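Protein CT_858 (Chlamydia trachomatis, PDB 3DOR) is the secreted chlamydial protease CPAF, which forms a dimer when mature and probably acts as a serine-type endopeptidase. Local coordinates at residues Ala7-Gln19 and Leu36-Arg48. Numbering follows the deposited sequence.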
ATOM      1  N   ALA B   7      23.333  -2.125  -5.241  1.00 39.11           N
ATOM      2  CA  ALA B   7      22.765  -2.214  -6.577  1.00 39.36           C
ATOM      3  C   ALA B   7      22.661  -3.675  -6.979  1.00 39.32           C
ATOM      4  O   ALA B   7      21.647  -4.108  -7.519  1.00 40.11           O
ATOM      5  CB  ALA B   7      23.635  -1.453  -7.572  1.00 38.34           C
ATOM      6  N   LEU B   8      23.717  -4.436  -6.713  1.00 39.91           N
ATOM      7  CA  LEU B   8      23.726  -5.853  -7.044  1.00 39.95           C
ATOM      8  C   LEU B   8      22.666  -6.580  -6.227  1.00 39.87           C
ATOM      9  O   LEU B   8      21.971  -7.469  -6.732  1.00 38.75           O
ATOM     10  CB  LEU B   8      25.103  -6.456  -6.752  1.00 41.60           C
ATOM     11  CG  LEU B   8      26.237  -6.182  -7.749  1.00 44.03           C
ATOM     12  CD1 LEU B   8      27.588  -6.485  -7.096  1.00 42.61           C
ATOM     13  CD2 LEU B   8      26.041  -7.041  -8.993  1.00 41.73           C
ATOM     14  N   GLN B   9      22.550  -6.199  -4.957  1.00 39.09           N
ATOM     15  CA  GLN B   9      21.577  -6.820  -4.067  1.00 40.07           C
ATOM     16  C   GLN B   9      20.160  -6.586  -4.590  1.00 39.36           C
ATOM     17  O   GLN B   9      19.374  -7.520  -4.743  1.00 38.85           O
ATOM     18  CB  GLN B   9      21.694  -6.226  -2.662  1.00 42.55           C
ATOM     19  CG  GLN B   9      21.664  -7.250  -1.546  1.00 47.32           C
ATOM     20  CD  GLN B   9      20.472  -8.180  -1.633  1.00 48.76           C
ATOM     21  OE1 GLN B   9      19.323  -7.742  -1.582  1.00 51.28           O
ATOM     22  NE2 GLN B   9      20.742  -9.476  -1.767  1.00 47.05           N
ATOM     23  N   ASP B  10      19.837  -5.330  -4.871  1.00 37.76           N
ATOM     24  CA  ASP B  10      18.505  -5.005  -5.351  1.00 39.50           C
ATOM     25  C   ASP B  10      18.228  -5.596  -6.732  1.00 39.66           C
ATOM     26  O   ASP B  10      17.096  -5.983  -7.031  1.00 39.46           O
ATOM     27  CB  ASP B  10      18.303  -3.485  -5.327  1.00 38.32           C
ATOM     28  CG  ASP B  10      18.375  -2.921  -3.914  1.00 38.34           C
ATOM     29  OD1 ASP B  10      17.802  -3.551  -2.998  1.00 40.04           O
ATOM     30  OD2 ASP B  10      18.994  -1.856  -3.711  1.00 37.34           O
ATOM     31  N   LEU B  11      19.266  -5.689  -7.558  1.00 39.16           N
ATOM     32  CA  LEU B  11      19.116  -6.269  -8.888  1.00 38.54           C
ATOM     33  C   LEU B  11      18.712  -7.722  -8.681  1.00 37.53           C
ATOM     34  O   LEU B  11      17.776  -8.219  -9.308  1.00 37.81           O
ATOM     35  CB  LEU B  11      20.446  -6.223  -9.652  1.00 39.47           C
ATOM     36  CG  LEU B  11      20.451  -6.304 -11.185  1.00 41.55           C
ATOM     37  CD1 LEU B  11      21.858  -6.629 -11.652  1.00 41.94           C
ATOM     38  CD2 LEU B  11      19.493  -7.356 -11.693  1.00 41.09           C
ATOM     39  N   SER B  12      19.419  -8.398  -7.781  1.00 36.64           N
ATOM     40  CA  SER B  12      19.132  -9.800  -7.514  1.00 36.15           C
ATOM     41  C   SER B  12      17.705  -9.965  -7.019  1.00 34.88           C
ATOM     42  O   SER B  12      17.054 -10.969  -7.302  1.00 34.20           O
ATOM     43  CB  SER B  12      20.109 -10.373  -6.478  1.00 37.48           C
ATOM     44  OG  SER B  12      19.825  -9.885  -5.178  1.00 39.35           O
ATOM     45  N   PHE B  13      17.217  -8.987  -6.264  1.00 35.37           N
ATOM     46  CA  PHE B  13      15.848  -9.071  -5.778  1.00 34.62           C
ATOM     47  C   PHE B  13      14.880  -8.945  -6.956  1.00 34.25           C
ATOM     48  O   PHE B  13      13.928  -9.721  -7.075  1.00 34.09           O
ATOM     49  CB  PHE B  13      15.557  -7.974  -4.753  1.00 35.35           C
ATOM     50  CG  PHE B  13      14.162  -8.037  -4.192  1.00 35.78           C
ATOM     51  CD1 PHE B  13      13.721  -9.176  -3.520  1.00 35.01           C
ATOM     52  CD2 PHE B  13      13.286  -6.967  -4.347  1.00 36.52           C
ATOM     53  CE1 PHE B  13      12.425  -9.252  -3.007  1.00 36.97           C
ATOM     54  CE2 PHE B  13      11.985  -7.026  -3.839  1.00 37.80           C
ATOM     55  CZ  PHE B  13      11.552  -8.172  -3.166  1.00 37.18           C
ATOM     56  N   LEU B  14      15.126  -7.972  -7.830  1.00 33.42           N
ATOM     57  CA  LEU B  14      14.266  -7.780  -8.993  1.00 33.78           C
ATOM     58  C   LEU B  14      14.258  -9.032  -9.851  1.00 33.85           C
ATOM     59  O   LEU B  14      13.207  -9.493 -10.280  1.00 33.88           O
ATOM     60  CB  LEU B  14      14.742  -6.603  -9.834  1.00 33.20           C
ATOM     61  CG  LEU B  14      14.693  -5.222  -9.198  1.00 33.43           C
ATOM     62  CD1 LEU B  14      15.142  -4.211 -10.245  1.00 33.32           C
ATOM     63  CD2 LEU B  14      13.280  -4.904  -8.697  1.00 31.76           C
ATOM     64  N   GLU B  15      15.442  -9.580 -10.100  1.00 35.91           N
ATOM     65  CA  GLU B  15      15.559 -10.790 -10.900  1.00 35.54           C
ATOM     66  C   GLU B  15      14.701 -11.898 -10.304  1.00 36.29           C
ATOM     67  O   GLU B  15      14.069 -12.667 -11.031  1.00 35.41           O
ATOM     68  CB  GLU B  15      17.018 -11.257 -10.962  1.00 36.00           C
ATOM     69  CG  GLU B  15      17.202 -12.542 -11.762  1.00 40.31           C
ATOM     70  CD  GLU B  15      18.614 -13.106 -11.675  1.00 43.01           C
ATOM     71  OE1 GLU B  15      18.846 -14.208 -12.220  1.00 42.01           O
ATOM     72  OE2 GLU B  15      19.486 -12.449 -11.066  1.00 45.27           O
ATOM     73  N   HIS B  16      14.676 -11.992  -8.979  1.00 36.94           N
ATOM     74  CA  HIS B  16      13.882 -13.035  -8.347  1.00 36.68           C
ATOM     75  C   HIS B  16      12.389 -12.771  -8.533  1.00 35.95           C
ATOM     76  O   HIS B  16      11.604 -13.704  -8.672  1.00 37.31           O
ATOM     77  CB  HIS B  16      14.228 -13.155  -6.857  1.00 37.19           C
ATOM     78  CG  HIS B  16      13.411 -14.182  -6.141  1.00 37.81           C
ATOM     79  ND1 HIS B  16      12.401 -13.846  -5.264  1.00 37.55           N
ATOM     80  CD2 HIS B  16      13.392 -15.532  -6.242  1.00 35.96           C
ATOM     81  CE1 HIS B  16      11.792 -14.945  -4.859  1.00 38.41           C
ATOM     82  NE2 HIS B  16      12.373 -15.983  -5.437  1.00 39.92           N
ATOM     83  N   LEU B  17      11.994 -11.505  -8.544  1.00 37.01           N
ATOM     84  CA  LEU B  17      10.583 -11.174  -8.745  1.00 38.23           C
ATOM     85  C   LEU B  17      10.166 -11.624 -10.150  1.00 38.68           C
ATOM     86  O   LEU B  17       9.044 -12.081 -10.366  1.00 38.21           O
ATOM     87  CB  LEU B  17      10.350  -9.663  -8.596  1.00 36.84           C
ATOM     88  CG  LEU B  17      10.650  -9.025  -7.234  1.00 36.99           C
ATOM     89  CD1 LEU B  17      10.267  -7.549  -7.256  1.00 35.46           C
ATOM     90  CD2 LEU B  17       9.886  -9.754  -6.146  1.00 37.33           C
ATOM     91  N   LEU B  18      11.093 -11.507 -11.099  1.00 37.79           N
ATOM     92  CA  LEU B  18      10.827 -11.898 -12.480  1.00 37.88           C
ATOM     93  C   LEU B  18      10.578 -13.390 -12.677  1.00 38.47           C
ATOM     94  O   LEU B  18      10.034 -13.799 -13.705  1.00 38.54           O
ATOM     95  CB  LEU B  18      11.975 -11.441 -13.380  1.00 36.25           C
ATOM     96  CG  LEU B  18      12.160  -9.924 -13.403  1.00 35.21           C
ATOM     97  CD1 LEU B  18      13.251  -9.558 -14.389  1.00 34.80           C
ATOM     98  CD2 LEU B  18      10.847  -9.253 -13.783  1.00 35.07           C
ATOM     99  N   GLN B  19      10.977 -14.211 -11.709  1.00 38.02           N
ATOM    100  CA  GLN B  19      10.748 -15.647 -11.819  1.00 37.47           C
ATOM    101  C   GLN B  19       9.564 -16.103 -10.984  1.00 36.21           C
ATOM    102  O   GLN B  19       9.000 -17.168 -11.216  1.00 36.39           O
ATOM    103  CB  GLN B  19      11.998 -16.422 -11.396  1.00 43.61           C
ATOM    104  CG  GLN B  19      13.151 -16.207 -12.342  1.00 49.49           C
ATOM    105  CD  GLN B  19      14.214 -17.259 -12.224  1.00 52.41           C
ATOM    106  OE1 GLN B  19      14.898 -17.356 -11.206  1.00 57.43           O
ATOM    107  NE2 GLN B  19      14.366 -18.064 -13.271  1.00 53.50           N
ATOM    108  N   LEU B  36      16.257 -14.188 -18.991  1.00 37.93           N
ATOM    109  CA  LEU B  36      16.419 -13.603 -17.669  1.00 38.60           C
ATOM    110  C   LEU B  36      17.834 -13.646 -17.088  1.00 39.47           C
ATOM    111  O   LEU B  36      18.428 -12.605 -16.820  1.00 39.36           O
ATOM    112  CB  LEU B  36      15.434 -14.261 -16.698  1.00 37.39           C
ATOM    113  CG  LEU B  36      15.477 -13.756 -15.250  1.00 38.55           C
ATOM    114  CD1 LEU B  36      15.558 -12.230 -15.201  1.00 38.15           C
ATOM    115  CD2 LEU B  36      14.243 -14.248 -14.527  1.00 37.44           C
ATOM    116  N   VAL B  37      18.369 -14.843 -16.888  1.00 41.55           N
ATOM    117  CA  VAL B  37      19.709 -14.988 -16.325  1.00 42.82           C
ATOM    118  C   VAL B  37      20.735 -14.161 -17.094  1.00 42.61           C
ATOM    119  O   VAL B  37      21.498 -13.399 -16.505  1.00 42.23           O
ATOM    120  CB  VAL B  37      20.155 -16.471 -16.325  1.00 43.97           C
ATOM    121  CG1 VAL B  37      21.559 -16.597 -15.744  1.00 45.72           C
ATOM    122  CG2 VAL B  37      19.172 -17.303 -15.518  1.00 44.23           C
ATOM    123  N   GLN B  38      20.742 -14.306 -18.412  1.00 43.05           N
ATOM    124  CA  GLN B  38      21.677 -13.571 -19.259  1.00 43.76           C
ATOM    125  C   GLN B  38      21.534 -12.043 -19.157  1.00 43.44           C
ATOM    126  O   GLN B  38      22.536 -11.324 -19.105  1.00 42.71           O
ATOM    127  CB  GLN B  38      21.517 -14.036 -20.707  1.00 46.55           C
ATOM    128  CG  GLN B  38      22.453 -13.363 -21.686  1.00 53.37           C
ATOM    129  CD  GLN B  38      21.761 -12.298 -22.507  1.00 57.36           C
ATOM    130  OE1 GLN B  38      20.883 -12.597 -23.320  1.00 60.94           O
ATOM    131  NE2 GLN B  38      22.147 -11.043 -22.295  1.00 59.30           N
ATOM    132  N   SER B  39      20.301 -11.541 -19.130  1.00 42.09           N
ATOM    133  CA  SER B  39      20.087 -10.095 -19.010  1.00 41.92           C
ATOM    134  C   SER B  39      20.596  -9.653 -17.640  1.00 40.76           C
ATOM    135  O   SER B  39      21.158  -8.569 -17.488  1.00 41.06           O
ATOM    136  CB  SER B  39      18.596  -9.745 -19.120  1.00 42.23           C
ATOM    137  OG  SER B  39      18.036 -10.201 -20.340  1.00 44.30           O
ATOM    138  N   SER B  40      20.379 -10.497 -16.640  1.00 39.99           N
ATOM    139  CA  SER B  40      20.824 -10.188 -15.289  1.00 41.75           C
ATOM    140  C   SER B  40      22.351 -10.155 -15.244  1.00 41.45           C
ATOM    141  O   SER B  40      22.952  -9.189 -14.764  1.00 40.52           O
ATOM    142  CB  SER B  40      20.299 -11.234 -14.309  1.00 41.47           C
ATOM    143  OG  SER B  40      20.631 -10.876 -12.978  1.00 44.57           O
ATOM    144  N   VAL B  41      22.972 -11.216 -15.748  1.00 40.40           N
ATOM    145  CA  VAL B  41      24.426 -11.296 -15.773  1.00 42.27           C
ATOM    146  C   VAL B  41      25.013 -10.076 -16.465  1.00 42.09           C
ATOM    147  O   VAL B  41      26.036  -9.540 -16.039  1.00 43.20           O
ATOM    148  CB  VAL B  41      24.901 -12.576 -16.497  1.00 42.43           C
ATOM    149  CG1 VAL B  41      26.368 -12.454 -16.885  1.00 43.59           C
ATOM    150  CG2 VAL B  41      24.710 -13.775 -15.582  1.00 41.80           C
ATOM    151  N   SER B  42      24.354  -9.630 -17.528  1.00 41.08           N
ATOM    152  CA  SER B  42      24.822  -8.467 -18.264  1.00 41.48           C
ATOM    153  C   SER B  42      24.733  -7.212 -17.405  1.00 41.36           C
ATOM    154  O   SER B  42      25.658  -6.397 -17.377  1.00 42.26           O
ATOM    155  CB  SER B  42      23.996  -8.281 -19.541  1.00 43.04           C
ATOM    156  OG  SER B  42      24.328  -7.057 -20.176  1.00 44.37           O
ATOM    157  N   ALA B  43      23.616  -7.052 -16.702  1.00 41.14           N
ATOM    158  CA  ALA B  43      23.432  -5.890 -15.837  1.00 40.93           C
ATOM    159  C   ALA B  43      24.478  -5.896 -14.734  1.00 41.06           C
ATOM    160  O   ALA B  43      25.084  -4.868 -14.444  1.00 40.07           O
ATOM    161  CB  ALA B  43      22.034  -5.897 -15.228  1.00 40.07           C
ATOM    162  N   GLN B  44      24.683  -7.062 -14.125  1.00 42.86           N
ATOM    163  CA  GLN B  44      25.663  -7.211 -13.046  1.00 45.59           C
ATOM    164  C   GLN B  44      27.033  -6.742 -13.502  1.00 47.44           C
ATOM    165  O   GLN B  44      27.709  -5.976 -12.808  1.00 47.22           O
ATOM    166  CB  GLN B  44      25.755  -8.672 -12.605  1.00 44.19           C
ATOM    167  CG  GLN B  44      24.477  -9.221 -12.006  1.00 45.94           C
ATOM    168  CD  GLN B  44      24.599 -10.679 -11.630  1.00 45.98           C
ATOM    169  OE1 GLN B  44      25.538 -11.076 -10.939  1.00 49.64           O
ATOM    170  NE2 GLN B  44      23.649 -11.487 -12.076  1.00 44.60           N
ATOM    171  N   GLN B  45      27.441  -7.204 -14.677  1.00 48.82           N
ATOM    172  CA  GLN B  45      28.733  -6.816 -15.212  1.00 51.34           C
ATOM    173  C   GLN B  45      28.854  -5.315 -15.394  1.00 50.98           C
ATOM    174  O   GLN B  45      29.901  -4.735 -15.110  1.00 51.56           O
ATOM    175  CB  GLN B  45      29.001  -7.532 -16.531  1.00 53.66           C
ATOM    176  CG  GLN B  45      29.666  -8.872 -16.324  1.00 59.08           C
ATOM    177  CD  GLN B  45      30.919  -8.746 -15.474  1.00 62.84           C
ATOM    178  OE1 GLN B  45      31.832  -7.985 -15.807  1.00 65.45           O
ATOM    179  NE2 GLN B  45      30.966  -9.486 -14.367  1.00 63.54           N
ATOM    180  N   LYS B  46      27.790  -4.679 -15.862  1.00 50.58           N
ATOM    181  CA  LYS B  46      27.834  -3.239 -16.044  1.00 51.39           C
ATOM    182  C   LYS B  46      28.077  -2.566 -14.696  1.00 51.48           C
ATOM    183  O   LYS B  46      28.787  -1.569 -14.610  1.00 51.45           O
ATOM    184  CB  LYS B  46      26.530  -2.734 -16.672  1.00 51.58           C
ATOM    185  CG  LYS B  46      26.332  -3.215 -18.101  1.00 56.21           C
ATOM    186  CD  LYS B  46      25.202  -2.482 -18.829  1.00 58.83           C
ATOM    187  CE  LYS B  46      23.829  -2.880 -18.316  1.00 59.95           C
ATOM    188  NZ  LYS B  46      22.747  -2.207 -19.089  1.00 61.54           N
ATOM    189  N   LEU B  47      27.494  -3.125 -13.640  1.00 51.49           N
ATOM    190  CA  LEU B  47      27.655  -2.566 -12.302  1.00 51.79           C
ATOM    191  C   LEU B  47      29.033  -2.888 -11.722  1.00 53.36           C
ATOM    192  O   LEU B  47      29.665  -2.041 -11.090  1.00 53.47           O
ATOM    193  CB  LEU B  47      26.570  -3.114 -11.369  1.00 50.02           C
ATOM    194  CG  LEU B  47      25.116  -2.701 -11.612  1.00 47.66           C
ATOM    195  CD1 LEU B  47      24.207  -3.578 -10.780  1.00 47.87           C
ATOM    196  CD2 LEU B  47      24.919  -1.235 -11.261  1.00 46.96           C
ATOM    197  N   ARG B  48      29.497  -4.114 -11.943  1.00 55.26           N
ATOM    198  CA  ARG B  48      30.793  -4.542 -11.424  1.00 57.08           C
ATOM    199  C   ARG B  48      31.994  -3.917 -12.126  1.00 58.04           C
ATOM    200  O   ARG B  48      33.012  -3.634 -11.495  1.00 57.60           O
ATOM    201  CB  ARG B  48      30.909  -6.065 -11.495  1.00 57.01           C
ATOM    202  CG  ARG B  48      29.999  -6.803 -10.540  1.00 59.30           C
ATOM    203  CD  ARG B  48      30.460  -8.235 -10.378  1.00 60.80           C
ATOM    204  NE  ARG B  48      30.294  -8.700  -9.005  1.00 63.13           N
ATOM    205  CZ  ARG B  48      29.263  -9.419  -8.574  1.00 63.93           C
ATOM    206  NH1 ARG B  48      28.294  -9.768  -9.411  1.00 63.71           N
ATOM    207  NH2 ARG B  48      29.201  -9.789  -7.299  1.00 64.67           N
TER
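Segment 7-19 of helix 2-20 runs nearly antiparallel to helix 36-48, the N-to-C directions of the two segments 170° apart and their axes 10.3 Å apart at closest approach, with Leu8 CA 6.5 Å from Gln44 CA and Glu15 facing Ser40 in the other register pair. Leu11 and Glu15, one helical turn apart, each meet the criterion of knobs-into-holes packing. Leu11 enters the hole formed by Ser40, Ala43, Gln44 and Leu47; with CG anti to the backbone N, its CD1 is brought against Gln44 CG and to 3.7 Å from Ala43 CB. Glu15 fills the next hole, among Leu36, Val37, Ser40 and Gln44, with an extended chain whose CG packs 3.8 Å from Leu36 CD1. At its end Ser40 OG donates to Glu15 OE2 over 2.7 Å, approaching steeply from above the carboxylate plane, 75° out of it. The same hydroxyl accepts a longer bond from Gln44 NE2 at 3.2 Å, bent to 149° at the hydrogen. Amide, hydroxyl and carboxylate thus form a short chain of hydrogen bonds, whose two links fix the rotation of the hydroxyl.

The pair belongs to an N-terminal helical bundle: helix 55-67 packs against Ala7, Leu11, Leu18 and Leu47, while strand 507-518 receives Leu14, Leu17 and Leu18. Another face of helix 2-20 joins the dimer interface, where Phe13 stacks on Phe13 of the second subunit.

At the N-terminal end of segment 7-19, Leu8 crosses Arg48 at about a right angle, its CD1 centred 3.6 Å above the guanidinium plane; Gln44 OE1 lies at the edge of that group, in its plane. Deeper in, both methyls of Leu47 touch Ala7 CB. At the other end Leu36 CD1 meets Leu18 CD1 at 3.6 Å, the two side chains inclined to each other.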